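Local coordinates for protein phosphoserine aminotransferase (Bacillus alcalophilus, PDB 1W23) that catalyses the pyridoxal-phosphate-dependent, reversible conversion of 3-phosphohydroxypyruvate to phosphoserine in serine biosynthesis, working as a homodimer, at residues H41-Y46 / L235-T241; N282-V286 / M353-K357; Q319-L324 / A348-L352. All blocks are in the same frame, centred on the assembly; numbering follows the deposited sequence. Where two conformers were deposited one is given.

Contact 1: residues H41-Y46 / L235-T241. With PLP (pyridoxal-5'-phosphate), chain R.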
ATOM      1  N   HIS A  41     -14.019  -2.172   3.816  1.00 11.81           N
ATOM      2  CA  HIS A  41     -13.998  -1.032   2.902  1.00 12.43           C
ATOM      3  C   HIS A  41     -15.357  -0.782   2.260  1.00 13.63           C
ATOM      4  O   HIS A  41     -15.509   0.255   1.592  1.00 15.94           O
ATOM      5  CB  HIS A  41     -12.884  -1.234   1.850  1.00 13.72           C
ATOM      6  CG  HIS A  41     -12.973  -2.477   1.049  1.00 14.16           C
ATOM      7  ND1 HIS A  41     -12.822  -3.704   1.717  1.00 15.76           N
ATOM      8  CD2 HIS A  41     -13.164  -2.698  -0.280  1.00 16.20           C
ATOM      9  CE1 HIS A  41     -12.952  -4.643   0.816  1.00 16.43           C
ATOM     10  NE2 HIS A  41     -13.133  -4.046  -0.420  1.00 16.78           N
ATOM     11  N   ARG A  42     -16.331  -1.650   2.500  1.00 14.12           N
ATOM     12  CA  ARG A  42     -17.696  -1.431   2.053  1.00 15.83           C
ATOM     13  C   ARG A  42     -18.622  -1.047   3.194  1.00 15.83           C
ATOM     14  O   ARG A  42     -19.853  -0.995   3.009  1.00 19.94           O
ATOM     15  CB  ARG A  42     -18.205  -2.715   1.409  1.00 20.28           C
ATOM     16  CG  ARG A  42     -17.430  -3.029   0.181  1.00 25.77           C
ATOM     17  CD  ARG A  42     -17.497  -1.949  -0.893  1.00 36.94           C
ATOM     18  NE  ARG A  42     -16.830  -2.580  -2.050  1.00 36.40           N
ATOM     19  CZ  ARG A  42     -16.802  -1.997  -3.234  1.00 44.38           C
ATOM     20  NH1 ARG A  42     -17.411  -0.819  -3.365  1.00 43.10           N
ATOM     21  NH2 ARG A  42     -16.157  -2.658  -4.190  1.00 61.39           N
ATOM     22  N   SER A  43     -18.072  -0.787   4.375  1.00 14.62           N
ATOM     23  CA  SER A  43     -18.855  -0.229   5.453  1.00 14.38           C
ATOM     24  C   SER A  43     -19.234   1.240   5.212  1.00 14.77           C
ATOM     25  O   SER A  43     -18.494   1.966   4.568  1.00 14.67           O
ATOM     26  CB  SER A  43     -18.100  -0.314   6.806  1.00 13.76           C
ATOM     27  OG  SER A  43     -16.970   0.517   6.847  1.00 13.43           O
ATOM     28  N   GLN A  44     -20.353   1.651   5.747  1.00 16.26           N
ATOM     29  CA  GLN A  44     -20.703   3.081   5.688  1.00 17.15           C
ATOM     30  C   GLN A  44     -19.577   3.928   6.292  1.00 14.63           C
ATOM     31  O   GLN A  44     -19.281   4.990   5.744  1.00 15.34           O
ATOM     32  CB  GLN A  44     -22.003   3.365   6.464  1.00 19.19           C
ATOM     33  CG  GLN A  44     -22.414   4.802   6.347  1.00 32.46           C
ATOM     34  CD  GLN A  44     -23.930   4.901   6.387  1.00 53.85           C
ATOM     35  OE1 GLN A  44     -24.654   3.973   6.001  1.00 82.84           O
ATOM     36  NE2 GLN A  44     -24.299   6.082   6.890  1.00 85.87           N
ATOM     37  N   SER A  45     -18.987   3.498   7.409  1.00 14.21           N
ATOM     38  CA  SER A  45     -17.998   4.347   8.054  1.00 14.39           C
ATOM     39  C   SER A  45     -16.767   4.564   7.151  1.00 12.13           C
ATOM     40  O   SER A  45     -16.291   5.712   7.081  1.00 14.05           O
ATOM     41  CB  SER A  45     -17.571   3.722   9.372  1.00 16.35           C
ATOM     42  OG  SER A  45     -18.602   3.818  10.391  1.00 17.52           O
ATOM     43  N   TYR A  46     -16.309   3.477   6.515  1.00 12.46           N
ATOM     44  CA  TYR A  46     -15.131   3.606   5.642  1.00 11.39           C
ATOM     45  C   TYR A  46     -15.532   4.377   4.372  1.00 12.19           C
ATOM     46  O   TYR A  46     -14.789   5.231   3.888  1.00 11.56           O
ATOM     47  CB  TYR A  46     -14.391   2.251   5.354  1.00 12.51           C
ATOM     48  CG  TYR A  46     -13.274   2.660   4.410  1.00 11.56           C
ATOM     49  CD1 TYR A  46     -12.130   3.272   4.912  1.00 11.59           C
ATOM     50  CD2 TYR A  46     -13.348   2.465   3.010  1.00 11.64           C
ATOM     51  CE1 TYR A  46     -11.095   3.658   4.042  1.00 11.11           C
ATOM     52  CE2 TYR A  46     -12.333   2.867   2.172  1.00 11.07           C
ATOM     53  CZ  TYR A  46     -11.210   3.461   2.703  1.00 10.88           C
ATOM     54  OH  TYR A  46     -10.169   3.877   1.871  1.00 13.35           O
ATOM     55  N   LEU A 235     -11.914   1.005  -5.509  1.00 10.62           N
ATOM     56  CA  LEU A 235     -12.321  -0.093  -4.649  1.00 10.78           C
ATOM     57  C   LEU A 235     -12.383  -1.415  -5.392  1.00 10.95           C
ATOM     58  O   LEU A 235     -13.121  -2.327  -5.034  1.00 13.18           O
ATOM     59  CB  LEU A 235     -13.691   0.230  -3.993  1.00 11.76           C
ATOM     60  CG  LEU A 235     -13.634   1.509  -3.122  1.00 13.04           C
ATOM     61  CD1 LEU A 235     -15.072   1.998  -2.886  1.00 18.22           C
ATOM     62  CD2 LEU A 235     -12.878   1.331  -1.833  1.00 16.14           C
ATOM     63  N   TYR A 236     -11.595  -1.548  -6.464  1.00 11.13           N
ATOM     64  CA  TYR A 236     -11.559  -2.787  -7.219  1.00 11.32           C
ATOM     65  C   TYR A 236     -11.109  -3.943  -6.326  1.00 10.90           C
ATOM     66  O   TYR A 236     -11.699  -5.022  -6.313  1.00 13.01           O
ATOM     67  CB  TYR A 236     -10.632  -2.658  -8.446  1.00 12.44           C
ATOM     68  CG  TYR A 236     -10.513  -4.019  -9.111  1.00 12.73           C
ATOM     69  CD1 TYR A 236     -11.580  -4.532  -9.903  1.00 16.15           C
ATOM     70  CD2 TYR A 236      -9.396  -4.803  -8.970  1.00 13.13           C
ATOM     71  CE1 TYR A 236     -11.439  -5.771 -10.495  1.00 17.61           C
ATOM     72  CE2 TYR A 236      -9.277  -6.078  -9.547  1.00 13.38           C
ATOM     73  CZ  TYR A 236     -10.306  -6.553 -10.307  1.00 14.90           C
ATOM     74  OH  TYR A 236     -10.269  -7.780 -10.919  1.00 18.36           O
ATOM     75  N   ASN A 237     -10.027  -3.729  -5.606  1.00  9.44           N
ATOM     76  CA  ASN A 237      -9.561  -4.655  -4.583  1.00  9.31           C
ATOM     77  C   ASN A 237      -9.474  -3.893  -3.270  1.00  9.22           C
ATOM     78  O   ASN A 237      -9.902  -2.738  -3.151  1.00 10.31           O
ATOM     79  CB  ASN A 237      -8.256  -5.383  -4.951  1.00  9.83           C
ATOM     80  CG  ASN A 237      -7.021  -4.513  -4.911  1.00  9.46           C
ATOM     81  OD1 ASN A 237      -7.092  -3.323  -5.202  1.00 11.18           O
ATOM     82  ND2 ASN A 237      -5.884  -5.120  -4.573  1.00 10.48           N
ATOM     83  N   THR A 238      -8.913  -4.522  -2.242  1.00  8.85           N
ATOM     84  CA  THR A 238      -8.958  -3.908  -0.909  1.00  9.24           C
ATOM     85  C   THR A 238      -8.051  -2.707  -0.872  1.00  8.92           C
ATOM     86  O   THR A 238      -6.846  -2.850  -1.100  1.00  9.80           O
ATOM     87  CB  THR A 238      -8.549  -4.916   0.155  1.00  9.27           C
ATOM     88  OG1 THR A 238      -9.274  -6.140   0.012  1.00  9.89           O
ATOM     89  CG2 THR A 238      -8.851  -4.333   1.533  1.00 10.81           C
ATOM     90  N   PRO A 239      -8.539  -1.507  -0.556  1.00  9.46           N
ATOM     91  CA  PRO A 239      -7.664  -0.314  -0.535  1.00  9.57           C
ATOM     92  C   PRO A 239      -6.829  -0.273   0.740  1.00  9.08           C
ATOM     93  O   PRO A 239      -7.134  -0.977   1.700  1.00  9.60           O
ATOM     94  CB  PRO A 239      -8.646   0.826  -0.595  1.00 10.84           C
ATOM     95  CG  PRO A 239      -9.890   0.287   0.063  1.00 12.76           C
ATOM     96  CD  PRO A 239      -9.941  -1.169  -0.271  1.00 10.05           C
ATOM     97  N   PRO A 240      -5.834   0.589   0.756  1.00  9.30           N
ATOM     98  CA  PRO A 240      -5.023   0.861   1.963  1.00  9.29           C
ATOM     99  C   PRO A 240      -5.838   1.794   2.882  1.00  8.82           C
ATOM    100  O   PRO A 240      -5.687   3.016   2.862  1.00  9.21           O
ATOM    101  CB  PRO A 240      -3.757   1.482   1.394  1.00  9.63           C
ATOM    102  CG  PRO A 240      -4.233   2.218   0.171  1.00  9.82           C
ATOM    103  CD  PRO A 240      -5.305   1.330  -0.410  1.00 10.24           C
ATOM    104  N   THR A 241      -6.739   1.201   3.660  1.00  9.32           N
ATOM    105  CA  THR A 241      -7.780   1.987   4.329  1.00  9.43           C
ATOM    106  C   THR A 241      -7.200   2.939   5.376  1.00  8.85           C
ATOM    107  O   THR A 241      -7.642   4.080   5.458  1.00  9.58           O
ATOM    108  CB  THR A 241      -8.833   1.072   4.985  1.00  9.26           C
ATOM    109  OG1 THR A 241      -8.159   0.135   5.831  1.00 10.42           O
ATOM    110  CG2 THR A 241      -9.681   0.334   3.975  1.00 10.80           C
TER
HETATM  111  N1  PLP R1368      -7.255 -14.039  -2.532  1.00  9.30           N
HETATM  112  C2  PLP R1368      -7.987 -14.458  -1.439  1.00  9.64           C
HETATM  113  C2A PLP R1368      -7.937 -15.929  -1.127  1.00 11.39           C
HETATM  114  C3  PLP R1368      -8.723 -13.522  -0.708  1.00 10.46           C
HETATM  115  O3  PLP R1368      -9.394 -13.932   0.336  1.00 13.04           O
HETATM  116  C4  PLP R1368      -8.628 -12.167  -1.065  1.00 12.66           C
HETATM  117  C4A PLP R1368      -9.345 -11.077  -0.223  1.00 22.20           C
HETATM  118  C5  PLP R1368      -7.919 -11.789  -2.201  1.00 10.37           C
HETATM  119  C6  PLP R1368      -7.225 -12.734  -2.923  1.00  9.57           C
HETATM  120  C5A PLP R1368      -7.885 -10.341  -2.807  1.00 12.14           C
HETATM  121  O4P PLP R1368      -6.951  -9.569  -1.897  1.00 10.09           O
HETATM  122  P   PLP R1368      -6.728  -7.995  -2.228  1.00  9.08           P
HETATM  123  O1P PLP R1368      -8.062  -7.326  -2.046  1.00  9.75           O
HETATM  124  O2P PLP R1368      -6.255  -7.914  -3.647  1.00  9.58           O
HETATM  125  O3P PLP R1368      -5.692  -7.618  -1.221  1.00 10.01           O
HETATM  126  O   HOH W   1     -13.259  -4.952  -3.215  1.00 36.49           O
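His41 lies against Thr238 and Pro239, in the loop that carries the cofactor phosphate. Its CG sits between the backbone N and the carbonyl carbon (chi1 57°), which turns the imidazole onto this loop. CB touches Pro239 CD at 3.6 Å, and CG and CD2 rest on the same methylene. ND1 is 4.0 Å from Thr238 CG2, which lies over one face of the ring, while CE1 passes near Thr238 OG1. The tip, NE2, meets a water in the ring plane at 2.9 Å, and this water donates to Leu235 O, so imidazole and loop backbone are bridged. Next along the chain, Arg42, which by similarity probably binds L-glutamate, lays one face of its guanidinium over Leu235 CB; its NH2 comes close to Leu235 O but at a poor angle for bonding. Deeper in, Tyr46 takes Thr241 CG2 over one ring face, 3.8 Å from the centroid, and its hydroxyl is hydrogen-bonded to His50. Ser43 N-caps helix 44-61, its OG accepting from Tyr46 N. Elsewhere on the same loop, Thr238 binds phosphate O1P twice, through N at 2.9 Å and OG1 at 2.7 Å, and Asn237 ND2 reaches O2P at 3.0 Å. Ser77, Thr152 and Gln195 of the second subunit bind the same cofactor, as expected of an active site built at a dimer interface. Apolar and water-mediated contacts thus support a loop whose polar groups receive the phosphate, which probably helps hold those donors in place.

Contact 2: residues N282-V286 / M353-K357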
ATOM      1  N   ASN A 282      27.989  34.272   3.369  1.00 10.16           N
ATOM      2  CA  ASN A 282      29.217  34.609   2.612  1.00  9.88           C
ATOM      3  C   ASN A 282      29.891  33.376   2.068  1.00 10.09           C
ATOM      4  O   ASN A 282      31.127  33.251   2.103  1.00 10.46           O
ATOM      5  CB  ASN A 282      30.201  35.469   3.401  1.00 10.61           C
ATOM      6  CG  ASN A 282      31.139  36.187   2.486  1.00 10.29           C
ATOM      7  OD1 ASN A 282      30.727  36.647   1.410  1.00 10.58           O
ATOM      8  ND2 ASN A 282      32.437  36.291   2.841  1.00 10.41           N
ATOM      9  N   GLY A 283      29.085  32.451   1.516  1.00 10.35           N
ATOM     10  CA  GLY A 283      29.641  31.274   0.861  1.00 10.33           C
ATOM     11  C   GLY A 283      29.957  30.128   1.796  1.00 10.18           C
ATOM     12  O   GLY A 283      30.427  29.065   1.333  1.00 10.69           O
ATOM     13  N   PHE A 284      29.758  30.255   3.104  1.00 10.27           N
ATOM     14  CA  PHE A 284      29.990  29.126   4.006  1.00 10.24           C
ATOM     15  C   PHE A 284      29.034  27.979   3.693  1.00  9.56           C
ATOM     16  O   PHE A 284      29.428  26.798   3.785  1.00 10.28           O
ATOM     17  CB  PHE A 284      29.889  29.621   5.438  1.00  9.97           C
ATOM     18  CG  PHE A 284      30.286  28.555   6.468  1.00 10.21           C
ATOM     19  CD1 PHE A 284      31.599  28.494   6.948  1.00 11.50           C
ATOM     20  CD2 PHE A 284      29.344  27.652   6.930  1.00 10.42           C
ATOM     21  CE1 PHE A 284      31.953  27.527   7.878  1.00 12.01           C
ATOM     22  CE2 PHE A 284      29.715  26.689   7.849  1.00 11.55           C
ATOM     23  CZ  PHE A 284      30.999  26.628   8.337  1.00 12.39           C
ATOM     24  N   TYR A 285      27.779  28.298   3.377  1.00  9.25           N
ATOM     25  CA  TYR A 285      26.792  27.369   2.845  1.00  9.45           C
ATOM     26  C   TYR A 285      26.528  27.760   1.404  1.00  9.77           C
ATOM     27  O   TYR A 285      26.339  28.975   1.138  1.00 10.79           O
ATOM     28  CB  TYR A 285      25.460  27.402   3.635  1.00  9.34           C
ATOM     29  CG  TYR A 285      25.660  27.120   5.099  1.00  9.31           C
ATOM     30  CD1 TYR A 285      25.602  28.127   6.041  1.00 10.05           C
ATOM     31  CD2 TYR A 285      25.940  25.854   5.574  1.00  9.64           C
ATOM     32  CE1 TYR A 285      25.781  27.899   7.409  1.00 10.17           C
ATOM     33  CE2 TYR A 285      26.144  25.592   6.914  1.00 10.06           C
ATOM     34  CZ  TYR A 285      26.078  26.624   7.845  1.00 10.18           C
ATOM     35  OH  TYR A 285      26.323  26.336   9.162  1.00 10.92           O
ATOM     36  N   VAL A 286      26.450  26.828   0.484  1.00  9.42           N
ATOM     37  CA  VAL A 286      26.216  27.047  -0.923  1.00  9.67           C
ATOM     38  C   VAL A 286      25.036  26.188  -1.362  1.00  9.45           C
ATOM     39  O   VAL A 286      25.069  24.936  -1.282  1.00 10.10           O
ATOM     40  CB  VAL A 286      27.429  26.731  -1.789  1.00 10.89           C
ATOM     41  CG1 VAL A 286      27.126  26.917  -3.252  1.00 14.01           C
ATOM     42  CG2 VAL A 286      28.616  27.575  -1.349  1.00 14.51           C
ATOM     43  N   MET A 353      22.773  26.614  12.005  1.00 10.45           N
ATOM     44  CA  MET A 353      23.634  26.994  10.891  1.00  9.97           C
ATOM     45  C   MET A 353      24.497  28.217  11.218  1.00 10.75           C
ATOM     46  O   MET A 353      25.704  28.279  10.878  1.00 11.07           O
ATOM     47  CB  MET A 353      22.816  27.239   9.622  1.00 10.47           C
ATOM     48  CG  MET A 353      22.249  25.947   9.038  1.00 10.32           C
ATOM     49  SD  MET A 353      21.076  26.136   7.697  1.00 10.99           S
ATOM     50  CE  MET A 353      22.179  26.598   6.319  1.00 11.52           C
ATOM     51  N   ILE A 354      23.910  29.218  11.851  1.00 10.71           N
ATOM     52  CA  ILE A 354      24.660  30.432  12.205  1.00 11.79           C
ATOM     53  C   ILE A 354      25.733  30.090  13.219  1.00 11.69           C
ATOM     54  O   ILE A 354      26.887  30.496  13.095  1.00 13.24           O
ATOM     55  CB  ILE A 354      23.716  31.538  12.693  1.00 12.38           C
ATOM     56  CG1 ILE A 354      22.849  32.052  11.549  1.00 13.48           C
ATOM     57  CG2 ILE A 354      24.523  32.692  13.344  1.00 14.67           C
ATOM     58  CD1 ILE A 354      21.729  32.946  11.976  1.00 16.78           C
ATOM     59  N   GLN A 355      25.362  29.327  14.243  1.00 12.06           N
ATOM     60  CA  GLN A 355      26.325  28.978  15.284  1.00 12.82           C
ATOM     61  C   GLN A 355      27.462  28.137  14.726  1.00 12.81           C
ATOM     62  O   GLN A 355      28.637  28.362  15.067  1.00 14.29           O
ATOM     63  CB  GLN A 355      25.601  28.285  16.462  1.00 15.94           C
ATOM     64  CG  GLN A 355      26.532  27.832  17.603  1.00 24.88           C
ATOM     65  CD  GLN A 355      25.839  26.995  18.678  1.00 31.15           C
ATOM     66  OE1 GLN A 355      24.739  27.270  19.173  1.00 50.55           O
ATOM     67  NE2 GLN A 355      26.448  25.883  19.051  1.00 55.16           N
ATOM     68  N   PHE A 356      27.152  27.193  13.854  1.00 12.16           N
ATOM     69  CA  PHE A 356      28.226  26.319  13.306  1.00 11.96           C
ATOM     70  C   PHE A 356      29.191  27.155  12.491  1.00 11.93           C
ATOM     71  O   PHE A 356      30.411  26.984  12.571  1.00 14.15           O
ATOM     72  CB  PHE A 356      27.586  25.183  12.494  1.00 12.61           C
ATOM     73  CG  PHE A 356      28.610  24.161  12.056  1.00 11.96           C
ATOM     74  CD1 PHE A 356      28.939  23.113  12.903  1.00 13.66           C
ATOM     75  CD2 PHE A 356      29.229  24.299  10.832  1.00 12.49           C
ATOM     76  CE1 PHE A 356      29.939  22.244  12.505  1.00 15.10           C
ATOM     77  CE2 PHE A 356      30.212  23.402  10.430  1.00 12.81           C
ATOM     78  CZ  PHE A 356      30.568  22.373  11.261  1.00 14.40           C
ATOM     79  N   LYS A 357      28.692  28.073  11.677  1.00 12.24           N
ATOM     80  CA  LYS A 357      29.520  28.980  10.896  1.00 12.92           C
ATOM     81  C   LYS A 357      30.392  29.832  11.782  1.00 15.07           C
ATOM     82  O   LYS A 357      31.609  29.953  11.570  1.00 17.56           O
ATOM     83  CB  LYS A 357      28.614  29.858  10.025  1.00 14.55           C
ATOM     84  CG  LYS A 357      29.305  30.948   9.228  1.00 16.24           C
ATOM     85  CD  LYS A 357      28.258  31.853   8.587  0.70 16.25           C
ATOM     86  CE  LYS A 357      27.559  32.864   9.531  0.70 18.73           C
ATOM     87  NZ  LYS A 357      26.650  33.822   8.843  0.70 19.60           N
TER
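Tyr285 donates a hydrogen bond from its phenolic OH to the backbone O of Met353, a carbonyl in the middle of helix 343-359 that already receives the helical bond from Lys357 N. The carbonyl is thus held by two donors, and the tyrosine is added to the helix without breaking its turn: OH lies 2.7 Å from Met353 O, in the carbonyl plane and on a lone pair, with a C=O...O angle of 111°. The same pair forms a Met-aromatic contact. Met353 CE hangs over the centre of the Tyr285 ring, 3.7 Å from the centroid and 11° off the normal, with SD farther out above that face at 5.0 Å. A bend at chi3 (74°) curls the methyl back over the ring. Phe284 CD2 covers the opposite face at its centre, so the phenol is held between a methionine methyl and a phenylalanine edge while its hydroxyl is tied to the helix. Phe284 also faces the helix itself: its ring receives Lys357 CA over one face, 3.9 Å from its centroid. At its rim the ring meets Phe356, the two side chains crossing at about a right angle. The contact joins the loop between helix 259-279 and strand 286-287 to the chain's last helix, in the C-terminal part of this aminotransferase fold and away from the cofactor. Phe312 of helix 306-318 packs edge-to-face on Phe356, and Ile278 of helix 259-279 touches both Tyr285 and Met353. Where the two phenylalanines come closest, Phe284 CZ is 3.8 Å from Phe356 CD2.

Contact 3: residues Q319-L324 / A348-L352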
ATOM      1  N   GLN A 319      22.189  17.651  17.999  1.00 13.95           N
ATOM      2  CA  GLN A 319      21.255  18.653  18.415  1.00 14.21           C
ATOM      3  C   GLN A 319      19.792  18.299  18.158  1.00 13.46           C
ATOM      4  O   GLN A 319      18.928  19.074  18.454  1.00 15.35           O
ATOM      5  CB  GLN A 319      21.620  20.004  17.781  1.00 14.22           C
ATOM      6  CG  GLN A 319      22.927  20.566  18.273  1.00 16.24           C
ATOM      7  CD  GLN A 319      22.782  21.036  19.733  1.00 27.04           C
ATOM      8  OE1 GLN A 319      21.871  21.831  20.039  1.00 35.81           O
ATOM      9  NE2 GLN A 319      23.670  20.548  20.598  1.00 33.01           N
ATOM     10  N   GLY A 320      19.507  17.079  17.658  1.00 13.20           N
ATOM     11  CA  GLY A 320      18.116  16.617  17.521  1.00 12.31           C
ATOM     12  C   GLY A 320      17.527  16.787  16.179  1.00 11.41           C
ATOM     13  O   GLY A 320      16.349  16.435  16.005  1.00 12.34           O
ATOM     14  N   PHE A 321      18.308  17.218  15.177  1.00 10.68           N
ATOM     15  CA  PHE A 321      17.802  17.330  13.807  1.00 10.13           C
ATOM     16  C   PHE A 321      17.830  15.942  13.128  1.00 10.38           C
ATOM     17  O   PHE A 321      18.834  15.224  13.190  1.00 11.61           O
ATOM     18  CB  PHE A 321      18.658  18.300  12.979  1.00 10.37           C
ATOM     19  CG  PHE A 321      18.547  19.717  13.485  1.00 10.04           C
ATOM     20  CD1 PHE A 321      19.272  20.186  14.551  1.00 10.91           C
ATOM     21  CD2 PHE A 321      17.664  20.607  12.859  1.00 10.41           C
ATOM     22  CE1 PHE A 321      19.117  21.470  15.015  1.00 11.14           C
ATOM     23  CE2 PHE A 321      17.486  21.870  13.344  1.00 10.85           C
ATOM     24  CZ  PHE A 321      18.223  22.306  14.429  1.00 11.23           C
ATOM     25  N   VAL A 322      16.723  15.603  12.483  1.00 10.05           N
ATOM     26  CA  VAL A 322      16.548  14.299  11.817  1.00 10.52           C
ATOM     27  C   VAL A 322      16.388  14.527  10.328  1.00  9.47           C
ATOM     28  O   VAL A 322      15.583  15.356   9.894  1.00 10.03           O
ATOM     29  CB  VAL A 322      15.280  13.584  12.398  1.00 11.82           C
ATOM     30  CG1 VAL A 322      15.039  12.287  11.690  1.00 14.27           C
ATOM     31  CG2 VAL A 322      15.469  13.338  13.888  1.00 15.97           C
ATOM     32  N   GLY A 323      17.122  13.762   9.539  1.00  9.96           N
ATOM     33  CA  GLY A 323      16.911  13.711   8.109  1.00 10.40           C
ATOM     34  C   GLY A 323      17.676  14.632   7.214  1.00  9.60           C
ATOM     35  O   GLY A 323      17.405  14.680   6.021  1.00 10.61           O
ATOM     36  N   LEU A 324      18.625  15.400   7.768  1.00  9.78           N
ATOM     37  CA  LEU A 324      19.305  16.427   6.957  1.00  9.75           C
ATOM     38  C   LEU A 324      20.366  15.891   6.023  1.00  9.75           C
ATOM     39  O   LEU A 324      20.837  16.650   5.170  1.00 10.70           O
ATOM     40  CB  LEU A 324      19.946  17.456   7.890  1.00 10.49           C
ATOM     41  CG  LEU A 324      19.010  18.365   8.628  1.00 10.61           C
ATOM     42  CD1 LEU A 324      19.799  19.297   9.569  1.00 13.18           C
ATOM     43  CD2 LEU A 324      18.168  19.221   7.716  1.00 11.90           C
ATOM     44  N   ALA A 348      15.059  26.918  14.256  1.00 10.30           N
ATOM     45  CA  ALA A 348      16.091  26.159  14.946  1.00 10.58           C
ATOM     46  C   ALA A 348      17.244  25.812  13.975  1.00 10.15           C
ATOM     47  O   ALA A 348      18.426  25.885  14.342  1.00 10.64           O
ATOM     48  CB  ALA A 348      15.523  24.917  15.614  1.00 11.08           C
ATOM     49  N   LEU A 349      16.895  25.409  12.741  1.00  9.97           N
ATOM     50  CA  LEU A 349      17.919  25.110  11.746  1.00  9.46           C
ATOM     51  C   LEU A 349      18.766  26.342  11.445  1.00  9.63           C
ATOM     52  O   LEU A 349      20.007  26.236  11.364  1.00 10.33           O
ATOM     53  CB  LEU A 349      17.285  24.504  10.500  1.00  9.99           C
ATOM     54  CG  LEU A 349      18.271  24.179   9.365  1.00 10.73           C
ATOM     55  CD1 LEU A 349      19.304  23.167   9.804  1.00 12.55           C
ATOM     56  CD2 LEU A 349      17.521  23.650   8.154  1.00 12.63           C
ATOM     57  N   ARG A 350      18.131  27.488  11.260  1.00 10.11           N
ATOM     58  CA  ARG A 350      18.888  28.741  11.057  1.00 10.35           C
ATOM     59  C   ARG A 350      19.859  28.952  12.220  1.00 10.29           C
ATOM     60  O   ARG A 350      21.039  29.283  11.990  1.00 11.40           O
ATOM     61  CB  ARG A 350      17.927  29.913  10.906  1.00 10.94           C
ATOM     62  CG  ARG A 350      18.597  31.259  11.050  1.00 11.35           C
ATOM     63  CD  ARG A 350      17.631  32.395  10.705  1.00 14.39           C
ATOM     64  NE  ARG A 350      18.154  33.722  10.868  1.00 16.90           N
ATOM     65  CZ  ARG A 350      18.819  34.382   9.921  1.00 18.34           C
ATOM     66  NH1 ARG A 350      19.061  33.857   8.703  1.00 19.53           N
ATOM     67  NH2 ARG A 350      19.240  35.608  10.276  1.00 22.26           N
ATOM     68  N   GLU A 351      19.417  28.797  13.448  1.00 10.76           N
ATOM     69  CA  GLU A 351      20.276  29.045  14.595  1.00 11.87           C
ATOM     70  C   GLU A 351      21.454  28.063  14.619  1.00 11.48           C
ATOM     71  O   GLU A 351      22.610  28.439  14.890  1.00 12.79           O
ATOM     72  CB  GLU A 351      19.408  28.955  15.885  1.00 13.96           C
ATOM     73  CG  GLU A 351      18.471  30.185  15.971  1.00 25.64           C
ATOM     74  CD  GLU A 351      17.455  30.191  17.046  1.00 40.28           C
ATOM     75  OE1 GLU A 351      16.670  31.177  17.203  1.00 56.29           O
ATOM     76  OE2 GLU A 351      17.387  29.205  17.832  1.00 69.40           O
ATOM     77  N   LEU A 352      21.203  26.784  14.320  1.00 11.29           N
ATOM     78  CA  LEU A 352      22.277  25.804  14.218  1.00 11.79           C
ATOM     79  C   LEU A 352      23.282  26.228  13.170  1.00 10.84           C
ATOM     80  O   LEU A 352      24.503  26.169  13.383  1.00 12.15           O
ATOM     81  CB  LEU A 352      21.669  24.448  13.842  1.00 12.78           C
ATOM     82  CG  LEU A 352      22.627  23.294  13.548  1.00 15.36           C
ATOM     83  CD1 LEU A 352      22.941  22.491  14.795  1.00 24.26           C
ATOM     84  CD2 LEU A 352      22.057  22.246  12.598  1.00 18.86           C
TER
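Phe321 carries most of this contact, pushing its ring between the side chains of one face of helix 343-359. The aromatic interaction is with Leu352: CD2 stands over one face of the Phe321 ring, 4.1 Å from the centroid and 19° off the normal, a CH-pi contact. With CG anti to the carbonyl carbon (chi1 -66°), the ring tip is carried to the helix backbone. There CZ meets Ala348 O at 3.6 Å, the carbonyl lying near the ring plane, and CE2 reaches Leu349 CA at 3.6 Å. Ala348 CB adds an apolar contact to CZ at 3.9 Å. Aliphatic contacts flank the ring: Leu324 CD1 meets Leu349 CD1 at 3.9 Å, and the CG methylene of Gln319 touches Leu352 CD1 at 4.0 Å. A leucine in place of Phe321 would probably open a gap against Ala348 and Leu349 and take the flat face from under the Leu352 methyl. Before Phe321, Gly320 ends helix 306-318 in a Schellman motif. Strand 321-322 pairs in parallel with strand 5-6, whose Phe5 meets the Phe321 ring; Ala316 of helix 306-318 touches both Leu324 and Leu352, and Ala335 of strand 333-336 lies against Leu324 and Leu349.

In the fold
Both segments of contact 1 precede those of the other two; residues 319-324 and 348-352 fall between the two segments of contact 2. Contacts 2 and 3 use successive turns of helix 343-359, with centres about 13 Å apart: residues 348-352 receive the loop and strand after helix 306-318, residues 353-357 the loop after helix 259-279. Together they join the last helix to the segments that follow helices 259-279 and 306-318. Contact 1 lies far off, on the opposite side of the chain's centre from contact 2, its centre about 50 Å from that of contact 2 and about 40 Å from that of contact 3. It serves the active site shared between subunits, whereas the other pair lies away from the cofactor.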